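Local coordinates for Gp15 protein (Listeria phage PSA, PDB 6R5W) that serves as the homotrimeric receptor binding protein of the phage, probably recognising the Listeria cell surface through this C-terminal part, at residues A137-Y140 and D146-I149; A108-F113 and I164-K169. All coordinates share one frame; numbering follows the deposited sequence.

Interaction 1 (A137-Y140 and D146-I149); sequences ANIY and DINI
Ile139 meets Ile147 and Ile149 on one face of a β-hairpin, and Tyr140 meets Asn148 on the other. Strands 137-140 and 146-149 run antiparallel, their directions 151° apart. From CB of Ile139 the two branches part. CG1 stands beside the backbone N (chi1 -58°), which leaves CG2 anti to that N and turned to the partner strand, where Ile139 CG2 lies 3.8 Å from Ile147 CG2 and also touches Asn148 O. Ile139 CG1 lies 4.2 Å from Ile149 CG1. At the tip, CD1 of Ile139 stays 4.3 Å from CG1 of Ile149 and stands 4.6 Å from CD1 of Ile164, a loose approach. Ile139 and Ile149 form a non-hydrogen-bonded pair. Tyr140 and Asn148, the next pair, are hydrogen-bonded: Tyr140 N gives to Asn148 O at 2.8 Å, and Asn148 N returns to Tyr140 O at 2.8 Å, both nearly straight at the hydrogen. Tyr140 CB and Asn148 CB are 4.2 Å apart. Asn138 sends its amide to Gln136, Ser130 and Asn135 of a second subunit. The two backbone bonds, with those of Asn138 to Val150 and Gly151, hold the strands together; the isoleucines supply a greasy inner face, and the opposite face takes part in trimer contacts.

Interaction 2 (A108-F113 and I164-K169); sequences ATLPTF and IIYLTK
This is a sparse van der Waals contact between two β-sheets packed over one another, in which oxygens rest against methyl groups. It is made where strand 105-109, outermost in its sheet within this chain, runs out into a turn above strand 159-167, likewise outermost in the other. No hydrogen bond crosses between 108-113 and 164-169. The main meeting is that of Leu110 with Tyr166, whose side chains approach from opposite directions. The phenol oxygen leads: Tyr166 OH lies 3.6 Å from CD2 of Leu110 and 3.8 Å from its CD1, so both methyls of the forked end border it, with CG of Leu110 a little farther off. The bond from CA to CB of Tyr166 points to the other segment, and with CG between the backbone N and the carbonyl carbon (chi1 66°) the ring carries its hydroxyl to Leu110. That hydroxyl is not left to the leucine methyls alone, since it donates to the backbone oxygen of Leu114, just beyond the turn.

Farther along, Thr168 CG2 comes 4.1 Å from Phe113 O, a light touch on the short 3-10 turn. The CB of Phe113 points away from 164-169. Thr168 turns its hydroxyl elsewhere, binding Phe88 N. Ile165, next to Tyr166, points to the opposite side of the strand and packs on Ile165 of both other subunits. The chemistry implies a division of labour: the leucine methyls cover the phenol oxygen, while its hydrogen bond to Leu114 O satisfies it and ties the outgoing turn to the last strand.

In the fold
Three helices, 8-15, 24-31 and 36-57, precede the C-terminal β-domain that holds both contacts. Strands 61-65, 72-84 and 87-97 then build most of one sheet, and strand 105-109 opens the other; the chain runs on through 122-127 into the hairpin of 136-141 and 146-152, where interaction 1 closes a short loop of five residues. Strand 159-167 follows and returns beneath 108-113, closing interaction 2 over fifty residues, so interaction 1 is nested inside it. Interaction 1 joins neighbours within one sheet; interaction 2 bridges to the other. They meet directly: Ile147 N lies 2.8 Å from Ala108 O, and Ile147 side-chain methyls touch those of Leu110 and Ile164 between the sheets.

Interaction 1 (A137-Y140 and D146-I149)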
ATOM      1  N   ALA A 137      23.521  19.823  -7.781  1.00 31.34           N
ATOM      2  CA  ALA A 137      24.179  19.526  -6.512  1.00 24.37           C
ATOM      3  C   ALA A 137      24.340  18.021  -6.349  1.00 31.62           C
ATOM      4  O   ALA A 137      23.505  17.217  -6.790  1.00 28.93           O
ATOM      5  CB  ALA A 137      23.417  20.108  -5.367  1.00 26.08           C
ATOM      6  N   ASN A 138      25.447  17.653  -5.698  1.00 27.57           N
ATOM      7  CA  ASN A 138      25.639  16.316  -5.148  1.00 28.29           C
ATOM      8  C   ASN A 138      25.339  16.391  -3.651  1.00 28.28           C
ATOM      9  O   ASN A 138      26.066  17.068  -2.897  1.00 29.02           O
ATOM     10  CB  ASN A 138      27.075  15.817  -5.371  1.00 24.57           C
ATOM     11  CG  ASN A 138      27.369  15.536  -6.825  1.00 27.12           C
ATOM     12  OD1 ASN A 138      26.503  15.149  -7.613  1.00 28.37           O
ATOM     13  ND2 ASN A 138      28.653  15.730  -7.211  1.00 29.52           N
ATOM     14  N   ILE A 139      24.299  15.679  -3.201  1.00 27.10           N
ATOM     15  CA  ILE A 139      23.843  15.738  -1.824  1.00 26.76           C
ATOM     16  C   ILE A 139      24.016  14.348  -1.208  1.00 27.99           C
ATOM     17  O   ILE A 139      23.593  13.349  -1.792  1.00 28.00           O
ATOM     18  CB  ILE A 139      22.368  16.214  -1.708  1.00 29.27           C
ATOM     19  CG1 ILE A 139      22.233  17.587  -2.353  1.00 28.50           C
ATOM     20  CG2 ILE A 139      21.946  16.186  -0.272  1.00 29.90           C
ATOM     21  CD1 ILE A 139      20.798  18.219  -2.165  1.00 31.76           C
ATOM     22  N   TYR A 140      24.599  14.302  -0.021  1.00 28.06           N
ATOM     23  CA  TYR A 140      24.693  13.088   0.737  1.00 25.68           C
ATOM     24  C   TYR A 140      23.646  13.024   1.822  1.00 25.71           C
ATOM     25  O   TYR A 140      23.402  13.998   2.516  1.00 29.75           O
ATOM     26  CB  TYR A 140      26.045  12.930   1.420  1.00 29.99           C
ATOM     27  CG  TYR A 140      27.255  12.753   0.561  1.00 28.70           C
ATOM     28  CD1 TYR A 140      27.256  12.983  -0.781  1.00 29.47           C
ATOM     29  CD2 TYR A 140      28.471  12.383   1.174  1.00 33.26           C
ATOM     30  CE1 TYR A 140      28.444  12.843  -1.552  1.00 29.30           C
ATOM     31  CE2 TYR A 140      29.632  12.237   0.428  1.00 31.60           C
ATOM     32  CZ  TYR A 140      29.622  12.497  -0.891  1.00 33.37           C
ATOM     33  OH  TYR A 140      30.748  12.393  -1.632  1.00 34.20           O
ATOM     34  N   ASP A 146      21.496  13.283   8.346  1.00 32.03           N
ATOM     35  CA  ASP A 146      21.881  14.622   7.937  1.00 33.55           C
ATOM     36  C   ASP A 146      21.792  14.763   6.412  1.00 32.27           C
ATOM     37  O   ASP A 146      22.216  13.864   5.646  1.00 30.00           O
ATOM     38  CB  ASP A 146      23.325  14.928   8.360  1.00 35.26           C
ATOM     39  CG  ASP A 146      23.529  14.785   9.830  1.00 44.54           C
ATOM     40  OD1 ASP A 146      22.863  15.519  10.576  1.00 40.48           O
ATOM     41  OD2 ASP A 146      24.306  13.858  10.209  1.00 47.79           O
ATOM     42  N   ILE A 147      21.271  15.909   5.974  1.00 31.68           N
ATOM     43  CA  ILE A 147      21.236  16.278   4.569  1.00 28.13           C
ATOM     44  C   ILE A 147      22.447  17.160   4.315  1.00 32.10           C
ATOM     45  O   ILE A 147      22.498  18.326   4.712  1.00 33.28           O
ATOM     46  CB  ILE A 147      19.912  16.972   4.188  1.00 28.68           C
ATOM     47  CG1 ILE A 147      18.763  16.052   4.557  1.00 31.01           C
ATOM     48  CG2 ILE A 147      19.897  17.279   2.730  1.00 30.39           C
ATOM     49  CD1 ILE A 147      17.424  16.653   4.284  1.00 35.46           C
ATOM     50  N   ASN A 148      23.473  16.569   3.702  1.00 28.61           N
ATOM     51  CA  ASN A 148      24.795  17.187   3.557  1.00 31.83           C
ATOM     52  C   ASN A 148      25.057  17.562   2.109  1.00 30.00           C
ATOM     53  O   ASN A 148      25.335  16.682   1.266  1.00 30.57           O
ATOM     54  CB  ASN A 148      25.820  16.156   4.044  1.00 29.98           C
ATOM     55  CG  ASN A 148      27.258  16.653   4.057  1.00 34.15           C
ATOM     56  OD1 ASN A 148      27.545  17.796   3.795  1.00 31.72           O
ATOM     57  ND2 ASN A 148      28.163  15.704   4.177  1.00 35.76           N
ATOM     58  N   ILE A 149      25.033  18.865   1.814  1.00 28.67           N
ATOM     59  CA  ILE A 149      25.336  19.360   0.478  1.00 30.25           C
ATOM     60  C   ILE A 149      26.856  19.373   0.265  1.00 34.49           C
ATOM     61  O   ILE A 149      27.565  20.159   0.892  1.00 38.46           O
ATOM     62  CB  ILE A 149      24.713  20.758   0.249  1.00 31.59           C
ATOM     63  CG1 ILE A 149      23.193  20.680   0.380  1.00 35.30           C
ATOM     64  CG2 ILE A 149      25.135  21.285  -1.095  1.00 33.27           C
ATOM     65  CD1 ILE A 149      22.532  22.033   0.476  1.00 38.83           C
TER

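Interaction 2 (A108-F113 and I164-K169)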
ATOM      1  N   ALA A 108      20.147  20.488   7.177  1.00 32.35           N
ATOM      2  CA  ALA A 108      19.044  19.991   7.964  1.00 36.33           C
ATOM      3  C   ALA A 108      19.322  18.551   8.312  1.00 33.80           C
ATOM      4  O   ALA A 108      20.134  17.884   7.646  1.00 33.96           O
ATOM      5  CB  ALA A 108      17.701  20.064   7.186  1.00 37.99           C
ATOM      6  N   THR A 109      18.678  18.098   9.379  1.00 29.28           N
ATOM      7  CA  THR A 109      18.768  16.740   9.906  1.00 31.75           C
ATOM      8  C   THR A 109      17.383  16.216  10.222  1.00 35.06           C
ATOM      9  O   THR A 109      16.597  16.909  10.852  1.00 37.80           O
ATOM     10  CB  THR A 109      19.624  16.675  11.225  1.00 39.10           C
ATOM     11  OG1 THR A 109      20.918  17.240  10.968  1.00 37.24           O
ATOM     12  CG2 THR A 109      19.758  15.273  11.692  1.00 38.23           C
ATOM     13  N   LEU A 110      17.054  15.015   9.764  1.00 30.68           N
ATOM     14  CA  LEU A 110      15.747  14.447  10.040  1.00 31.20           C
ATOM     15  C   LEU A 110      15.751  13.773  11.409  1.00 35.82           C
ATOM     16  O   LEU A 110      16.820  13.374  11.925  1.00 35.41           O
ATOM     17  CB  LEU A 110      15.394  13.417   8.982  1.00 32.92           C
ATOM     18  CG  LEU A 110      15.183  13.993   7.538  1.00 33.42           C
ATOM     19  CD1 LEU A 110      16.343  13.627   6.684  1.00 36.95           C
ATOM     20  CD2 LEU A 110      13.929  13.459   6.976  1.00 33.40           C
ATOM     21  N   PRO A 111      14.580  13.560  11.988  1.00 34.83           N
ATOM     22  CA  PRO A 111      14.501  12.834  13.258  1.00 37.55           C
ATOM     23  C   PRO A 111      15.110  11.437  13.181  1.00 37.79           C
ATOM     24  O   PRO A 111      15.053  10.767  12.141  1.00 34.67           O
ATOM     25  CB  PRO A 111      12.985  12.734  13.525  1.00 37.02           C
ATOM     26  CG  PRO A 111      12.359  13.702  12.645  1.00 42.71           C
ATOM     27  CD  PRO A 111      13.241  13.862  11.457  1.00 37.91           C
ATOM     28  N   THR A 112      15.584  10.960  14.341  1.00 35.16           N
ATOM     29  CA  THR A 112      16.236   9.653  14.421  1.00 37.95           C
ATOM     30  C   THR A 112      15.342   8.483  13.951  1.00 34.16           C
ATOM     31  O   THR A 112      15.838   7.496  13.393  1.00 33.77           O
ATOM     32  CB  THR A 112      16.744   9.398  15.865  1.00 44.63           C
ATOM     33  OG1 THR A 112      15.663   9.381  16.798  1.00 54.49           O
ATOM     34  CG2 THR A 112      17.704  10.486  16.257  1.00 41.72           C
ATOM     35  N   PHE A 113      14.020   8.531  14.209  1.00 33.21           N
ATOM     36  CA  PHE A 113      13.199   7.434  13.722  1.00 36.30           C
ATOM     37  C   PHE A 113      13.067   7.414  12.172  1.00 30.32           C
ATOM     38  O   PHE A 113      12.520   6.430  11.613  1.00 32.48           O
ATOM     39  CB  PHE A 113      11.790   7.431  14.342  1.00 34.70           C
ATOM     40  CG  PHE A 113      10.851   8.521  13.815  1.00 34.56           C
ATOM     41  CD1 PHE A 113      10.899   9.798  14.291  1.00 38.03           C
ATOM     42  CD2 PHE A 113       9.912   8.225  12.846  1.00 33.96           C
ATOM     43  CE1 PHE A 113      10.041  10.771  13.837  1.00 43.24           C
ATOM     44  CE2 PHE A 113       9.069   9.205  12.367  1.00 36.02           C
ATOM     45  CZ  PHE A 113       9.144  10.476  12.868  1.00 37.27           C
ATOM     46  N   ILE A 164      15.019  13.782  -2.631  1.00 29.20           N
ATOM     47  CA  ILE A 164      15.563  12.889  -1.617  1.00 29.51           C
ATOM     48  C   ILE A 164      14.424  11.989  -1.126  1.00 27.96           C
ATOM     49  O   ILE A 164      13.546  12.423  -0.363  1.00 29.06           O
ATOM     50  CB  ILE A 164      16.188  13.697  -0.473  1.00 30.40           C
ATOM     51  CG1 ILE A 164      17.321  14.587  -1.011  1.00 31.84           C
ATOM     52  CG2 ILE A 164      16.741  12.683   0.576  1.00 28.19           C
ATOM     53  CD1 ILE A 164      17.785  15.522   0.003  1.00 33.22           C
ATOM     54  N   ILE A 165      14.485  10.711  -1.523  1.00 27.45           N
ATOM     55  CA  ILE A 165      13.481   9.697  -1.199  1.00 26.25           C
ATOM     56  C   ILE A 165      14.211   8.445  -0.775  1.00 25.30           C
ATOM     57  O   ILE A 165      15.169   8.050  -1.449  1.00 27.31           O
ATOM     58  CB  ILE A 165      12.575   9.380  -2.398  1.00 30.16           C
ATOM     59  CG1 ILE A 165      11.858  10.656  -2.788  1.00 30.33           C
ATOM     60  CG2 ILE A 165      11.659   8.191  -2.074  1.00 27.69           C
ATOM     61  CD1 ILE A 165      11.062  10.497  -4.103  1.00 36.42           C
ATOM     62  N   TYR A 166      13.784   7.834   0.343  1.00 25.76           N
ATOM     63  CA  TYR A 166      14.512   6.658   0.850  1.00 26.95           C
ATOM     64  C   TYR A 166      13.632   5.885   1.838  1.00 27.10           C
ATOM     65  O   TYR A 166      12.636   6.396   2.350  1.00 26.71           O
ATOM     66  CB  TYR A 166      15.818   7.086   1.534  1.00 24.35           C
ATOM     67  CG  TYR A 166      15.601   7.880   2.781  1.00 25.62           C
ATOM     68  CD1 TYR A 166      15.425   9.282   2.739  1.00 24.29           C
ATOM     69  CD2 TYR A 166      15.550   7.256   4.030  1.00 28.92           C
ATOM     70  CE1 TYR A 166      15.223   9.984   3.836  1.00 25.11           C
ATOM     71  CE2 TYR A 166      15.340   7.970   5.170  1.00 27.22           C
ATOM     72  CZ  TYR A 166      15.177   9.373   5.089  1.00 27.76           C
ATOM     73  OH  TYR A 166      14.922  10.130   6.200  1.00 31.82           O
ATOM     74  N   LEU A 167      14.049   4.661   2.131  1.00 27.43           N
ATOM     75  CA  LEU A 167      13.451   3.800   3.142  1.00 24.87           C
ATOM     76  C   LEU A 167      14.270   3.742   4.438  1.00 29.62           C
ATOM     77  O   LEU A 167      15.490   3.690   4.414  1.00 26.24           O
ATOM     78  CB  LEU A 167      13.335   2.374   2.587  1.00 25.73           C
ATOM     79  CG  LEU A 167      12.310   2.180   1.476  1.00 29.59           C
ATOM     80  CD1 LEU A 167      12.582   0.940   0.686  1.00 33.33           C
ATOM     81  CD2 LEU A 167      10.897   2.157   2.081  1.00 27.10           C
ATOM     82  N   THR A 168      13.583   3.675   5.557  1.00 28.27           N
ATOM     83  CA  THR A 168      14.165   3.452   6.878  1.00 29.14           C
ATOM     84  C   THR A 168      14.397   1.954   7.164  1.00 28.36           C
ATOM     85  O   THR A 168      14.114   1.059   6.361  1.00 28.65           O
ATOM     86  CB  THR A 168      13.256   4.075   7.934  1.00 26.90           C
ATOM     87  OG1 THR A 168      12.060   3.311   7.915  1.00 27.04           O
ATOM     88  CG2 THR A 168      13.026   5.568   7.673  1.00 28.17           C
ATOM     89  N   LYS A 169      15.013   1.686   8.328  1.00 29.14           N
ATOM     90  CA  LYS A 169      15.279   0.304   8.755  1.00 29.77           C
ATOM     91  C   LYS A 169      14.025  -0.417   9.271  1.00 31.43           C
ATOM     92  O   LYS A 169      12.999   0.187   9.598  1.00 31.76           O
ATOM     93  CB  LYS A 169      16.368   0.301   9.837  1.00 30.95           C
ATOM     94  CG  LYS A 169      17.708   0.747   9.314  1.00 34.47           C
ATOM     95  CD  LYS A 169      18.778   0.731  10.485  1.00 37.90           C
ATOM     96  CE  LYS A 169      19.979  -0.074  10.159  1.00 48.18           C
ATOM     97  NZ  LYS A 169      20.754   0.488   9.028  1.00 54.52           N
TER